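Local coordinates for 52 protein (Murid herpesvirus 4, PDB 2OA5), which is an abundant tegument protein of murine gammaherpesvirus 68, with a probable structural role, and self-associates, apparently through a parallel coiled coil, at the interface of chains A and B. Coordinates in Å, arbitrary orientation; residue numbers count along the deposited sequence, not the author numbering. Chains: chain A/B, Hypothetical protein BQLF2.

Contact 1 and contact 2 lie about 20 Å apart, measured between the centres of their C-alpha atoms, along one pairing of N-terminal helices. Both use the helix 10-29 of chain A and its counterpart 8-33 of chain B. Residues 13, 17, 20, 27 and 31, spaced by four, three, seven and four residues as in a heptad pattern, each face their own counterpart, so the helices pair parallel and in register. Contact 1 is held by apolar packing, whereas contact 2 reaches past the end of the chain A helix and adds a water bridge. The two chains differ in detail, and the pairing is likely to be one joint of the deposited four-chain assembly.

Contact 1: the interface of chains A and B. Residues chain A 13-14, 16-17, 20; chain B 13-14, 17, 20.
A:Val17 meets B:Val17 and A:Leu20 meets B:Leu20 across the seam of two parallel helices, the layered packing of a coiled coil. No nitrogen or oxygen of either chain comes within bonding reach of the other, and the 234 Å² hidden here rests on apolar packing.

The valine layer joins branch to branch, the CG2 methyls pointing at each other across the seam; A:Val17 CG2 and B:Val17 CG2 are 3.2 Å apart, tighter than usual, so the exact value deserves caution. The CG1 methyls serve the next layer: A:Val17 CG1 meets B:Leu20 CD1 at 3.9 Å, and B:Val17 CG1 meets A:Leu20 CD1 in return. In that next layer the leucines cross obliquely, with A:Leu20 CB 3.7 Å from B:Leu20 CB.

The match is not exact: B:Val17 hides 62 Å² against 20 Å² for A:Val17. The asymmetry is plainest at the selenomethionines. A:Met13 is folded at both chi2 (-48°) and chi3 (-79°), which curls its tip toward chain B: CE lies 3.5 Å from B:Val17 CG2 and also rests on B:Val14 CA. In B:Met13, chi1 of -101° and an extended chi2 carry the selenium to chain A, with A:Met13 CB beside it, while the bend at chi3 sets only CE. That selenium, B:Met13 SE, lies 3.4 Å from the methyl CG2 of A:Val14.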
loop_
_atom_site.group_PDB
_atom_site.type_symbol
_atom_site.label_atom_id
_atom_site.label_comp_id
_atom_site.label_asym_id
_atom_site.label_seq_id
_atom_site.Cartn_x
_atom_site.Cartn_y
_atom_site.Cartn_z
HETATM N N MSE A 13 -4.965 12.028 -7.597
HETATM C CA MSE A 13 -5.886 12.654 -8.537
HETATM C C MSE A 13 -7.080 11.760 -8.815
HETATM O O MSE A 13 -8.223 12.197 -8.683
HETATM C CB MSE A 13 -5.187 12.970 -9.859
HETATM C CG MSE A 13 -4.276 14.175 -9.817
HETATM SE SE MSE A 13 -5.137 15.695 -8.974
HETATM C CE MSE A 13 -6.250 16.322 -10.393
ATOM N N VAL A 14 -6.818 10.509 -9.205
ATOM C CA VAL A 14 -7.923 9.616 -9.508
ATOM C C VAL A 14 -8.821 9.400 -8.308
ATOM O O VAL A 14 -10.036 9.397 -8.448
ATOM C CB VAL A 14 -7.440 8.239 -10.054
ATOM C CG1 VAL A 14 -8.612 7.272 -10.129
ATOM C CG2 VAL A 14 -6.845 8.413 -11.442
ATOM N N GLU A 16 -9.509 11.438 -5.932
ATOM C CA GLU A 16 -10.326 12.640 -5.721
ATOM C C GLU A 16 -11.429 12.760 -6.774
ATOM O O GLU A 16 -12.552 13.175 -6.470
ATOM C CB GLU A 16 -9.442 13.892 -5.725
ATOM C CG GLU A 16 -10.193 15.221 -5.533
ATOM C CD GLU A 16 -11.006 15.285 -4.243
ATOM O OE1 GLU A 16 -10.992 14.312 -3.455
ATOM O OE2 GLU A 16 -11.669 16.323 -4.016
ATOM N N VAL A 17 -11.105 12.399 -8.014
ATOM C CA VAL A 17 -12.088 12.438 -9.087
ATOM C C VAL A 17 -13.184 11.428 -8.783
ATOM O O VAL A 17 -14.365 11.714 -8.973
ATOM C CB VAL A 17 -11.480 12.092 -10.469
ATOM C CG1 VAL A 17 -12.597 11.992 -11.512
ATOM C CG2 VAL A 17 -10.497 13.163 -10.895
ATOM N N LEU A 20 -15.434 12.849 -5.964
ATOM C CA LEU A 20 -16.305 13.906 -6.475
ATOM C C LEU A 20 -17.423 13.325 -7.339
ATOM O O LEU A 20 -18.563 13.780 -7.272
ATOM C CB LEU A 20 -15.495 14.914 -7.291
ATOM C CG LEU A 20 -14.736 15.929 -6.426
ATOM C CD1 LEU A 20 -13.716 16.697 -7.256
ATOM C CD2 LEU A 20 -15.747 16.865 -5.778
HETATM N N MSE B 13 -7.747 15.313 -16.320
HETATM C CA MSE B 13 -8.255 15.050 -14.974
HETATM C C MSE B 13 -8.241 16.318 -14.149
HETATM O O MSE B 13 -9.170 16.576 -13.394
HETATM C CB MSE B 13 -7.420 13.989 -14.254
HETATM C CG MSE B 13 -8.017 12.603 -14.238
HETATM SE SE MSE B 13 -7.095 11.486 -12.946
HETATM C CE MSE B 13 -5.264 11.572 -13.581
ATOM N N VAL B 14 -7.176 17.098 -14.286
ATOM C CA VAL B 14 -7.057 18.350 -13.550
ATOM C C VAL B 14 -8.284 19.208 -13.867
ATOM O O VAL B 14 -8.867 19.831 -12.985
ATOM C CB VAL B 14 -5.769 19.107 -13.947
ATOM C CG1 VAL B 14 -5.549 20.293 -13.019
ATOM C CG2 VAL B 14 -4.577 18.157 -13.892
ATOM N N VAL B 17 -11.511 17.503 -12.416
ATOM C CA VAL B 17 -11.643 17.695 -10.973
ATOM C C VAL B 17 -12.269 19.056 -10.705
ATOM O O VAL B 17 -13.099 19.201 -9.807
ATOM C CB VAL B 17 -10.274 17.654 -10.232
ATOM C CG1 VAL B 17 -10.438 18.220 -8.814
ATOM C CG2 VAL B 17 -9.758 16.228 -10.151
ATOM N N LEU B 20 -15.967 19.006 -11.720
ATOM C CA LEU B 20 -16.724 18.319 -10.681
ATOM C C LEU B 20 -16.897 19.178 -9.444
ATOM O O LEU B 20 -17.953 19.147 -8.809
ATOM C CB LEU B 20 -16.050 16.989 -10.339
ATOM C CG LEU B 20 -16.304 15.932 -11.422
ATOM C CD1 LEU B 20 -15.308 14.800 -11.304
ATOM C CD2 LEU B 20 -17.725 15.415 -11.287
#

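Contact 2: the interface of chains A and B. Residues chain A 27, 30-31; chain B 27, 31, 36.
This is the C-terminal stretch of a parallel two-helix coiled coil, where A:Leu27 meets B:Leu27 and A:Val31 meets B:Val31; in the deposited assembly it carries the pairing of chains A and B to just past the end of the chain A helix. The evidence falls into an apolar seam and a polar margin, with 194 Å² of surface hidden in all.

In the leucine layer the two side chains touch root to root, at an angle. A:Leu27 CB is 3.8 Å from B:Leu27 CB, and A:Leu27 CD1 also reaches B:Leu27 CB. Their second torsions differ, 160° in chain A and 138° in chain B, one local sign that the match is not exact.

One turn further on the asymmetry grows. B:Val31 is still within the helix 8-33, whereas A:Lys30 and A:Val31 lie beyond the helix 10-29. B:Val31 and A:Lys30 lead the buried surface of this patch, with 52 and 44 Å². The methyl CG2 of B:Val31 is shared by both chain A residues: A:Lys30 CB lies 3.6 Å from it, and A:Val31 CG1 lies 3.8 Å from it. The two valine side chains cross at about a right angle.

The polar margin belongs to A:Lys30. Its chain runs extended through chi2 and chi3 and bends at the last torsion, placing the amine NZ 2.8 Å from water 1. That water is in turn 3.0 Å from the backbone carbonyl O of B:Ala36, beyond the helix of chain B. B:Ala36 also packs directly, hiding 28 Å² with its CB 4.0 Å from A:Lys30 O. The lysine therefore packs by its CB and reaches the water by its tip; direct polar bonds between the chains are absent here. The Leu27 and Val31 packing probably steadies the place where the paired helices give way to less regular segments, and the water link may add to it.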
loop_
_atom_site.group_PDB
_atom_site.type_symbol
_atom_site.label_atom_id
_atom_site.label_comp_id
_atom_site.label_asym_id
_atom_site.label_seq_id
_atom_site.Cartn_x
_atom_site.Cartn_y
_atom_site.Cartn_z
ATOM N N LEU A 27 -25.551 13.982 -4.743
ATOM C CA LEU A 27 -26.139 15.309 -4.815
ATOM C C LEU A 27 -27.272 15.335 -5.841
ATOM O O LEU A 27 -28.255 16.048 -5.671
ATOM C CB LEU A 27 -25.060 16.331 -5.188
ATOM C CG LEU A 27 -24.062 16.670 -4.075
ATOM C CD1 LEU A 27 -22.800 17.274 -4.669
ATOM C CD2 LEU A 27 -24.715 17.625 -3.078
ATOM N N LYS A 30 -30.565 13.972 -4.650
ATOM C CA LYS A 30 -31.215 14.840 -3.681
ATOM C C LYS A 30 -32.055 15.941 -4.317
ATOM O O LYS A 30 -32.815 16.612 -3.619
ATOM C CB LYS A 30 -30.185 15.460 -2.726
ATOM C CG LYS A 30 -29.618 14.476 -1.705
ATOM C CD LYS A 30 -28.852 15.176 -0.586
ATOM C CE LYS A 30 -28.225 14.170 0.383
ATOM N NZ LYS A 30 -29.227 13.319 1.086
ATOM N N VAL A 31 -31.935 16.132 -5.629
ATOM C CA VAL A 31 -32.728 17.166 -6.297
ATOM C C VAL A 31 -33.698 16.595 -7.337
ATOM O O VAL A 31 -33.298 15.978 -8.328
ATOM C CB VAL A 31 -31.822 18.244 -6.970
ATOM C CG1 VAL A 31 -30.755 18.702 -5.990
ATOM C CG2 VAL A 31 -31.191 17.710 -8.241
ATOM N N LEU B 27 -24.605 22.107 -6.978
ATOM C CA LEU B 27 -25.586 21.145 -6.488
ATOM C C LEU B 27 -25.826 21.250 -4.980
ATOM O O LEU B 27 -26.949 21.049 -4.514
ATOM C CB LEU B 27 -25.154 19.722 -6.863
ATOM C CG LEU B 27 -25.332 19.367 -8.346
ATOM C CD1 LEU B 27 -24.132 18.595 -8.846
ATOM C CD2 LEU B 27 -26.608 18.551 -8.537
ATOM N N VAL B 31 -29.361 21.976 -3.157
ATOM C CA VAL B 31 -29.795 21.072 -2.096
ATOM C C VAL B 31 -30.144 21.877 -0.843
ATOM O O VAL B 31 -31.064 21.524 -0.109
ATOM C CB VAL B 31 -28.695 20.018 -1.753
ATOM C CG1 VAL B 31 -28.851 19.537 -0.316
ATOM C CG2 VAL B 31 -28.805 18.824 -2.690
ATOM N N ALA B 36 -33.979 20.237 1.152
ATOM C CA ALA B 36 -33.748 18.816 1.387
ATOM C C ALA B 36 -32.554 18.597 2.310
ATOM O O ALA B 36 -31.816 17.570 2.078
ATOM C CB ALA B 36 -33.542 18.088 0.068
HETATM O O HOH W 1 -30.001 15.332 2.890
#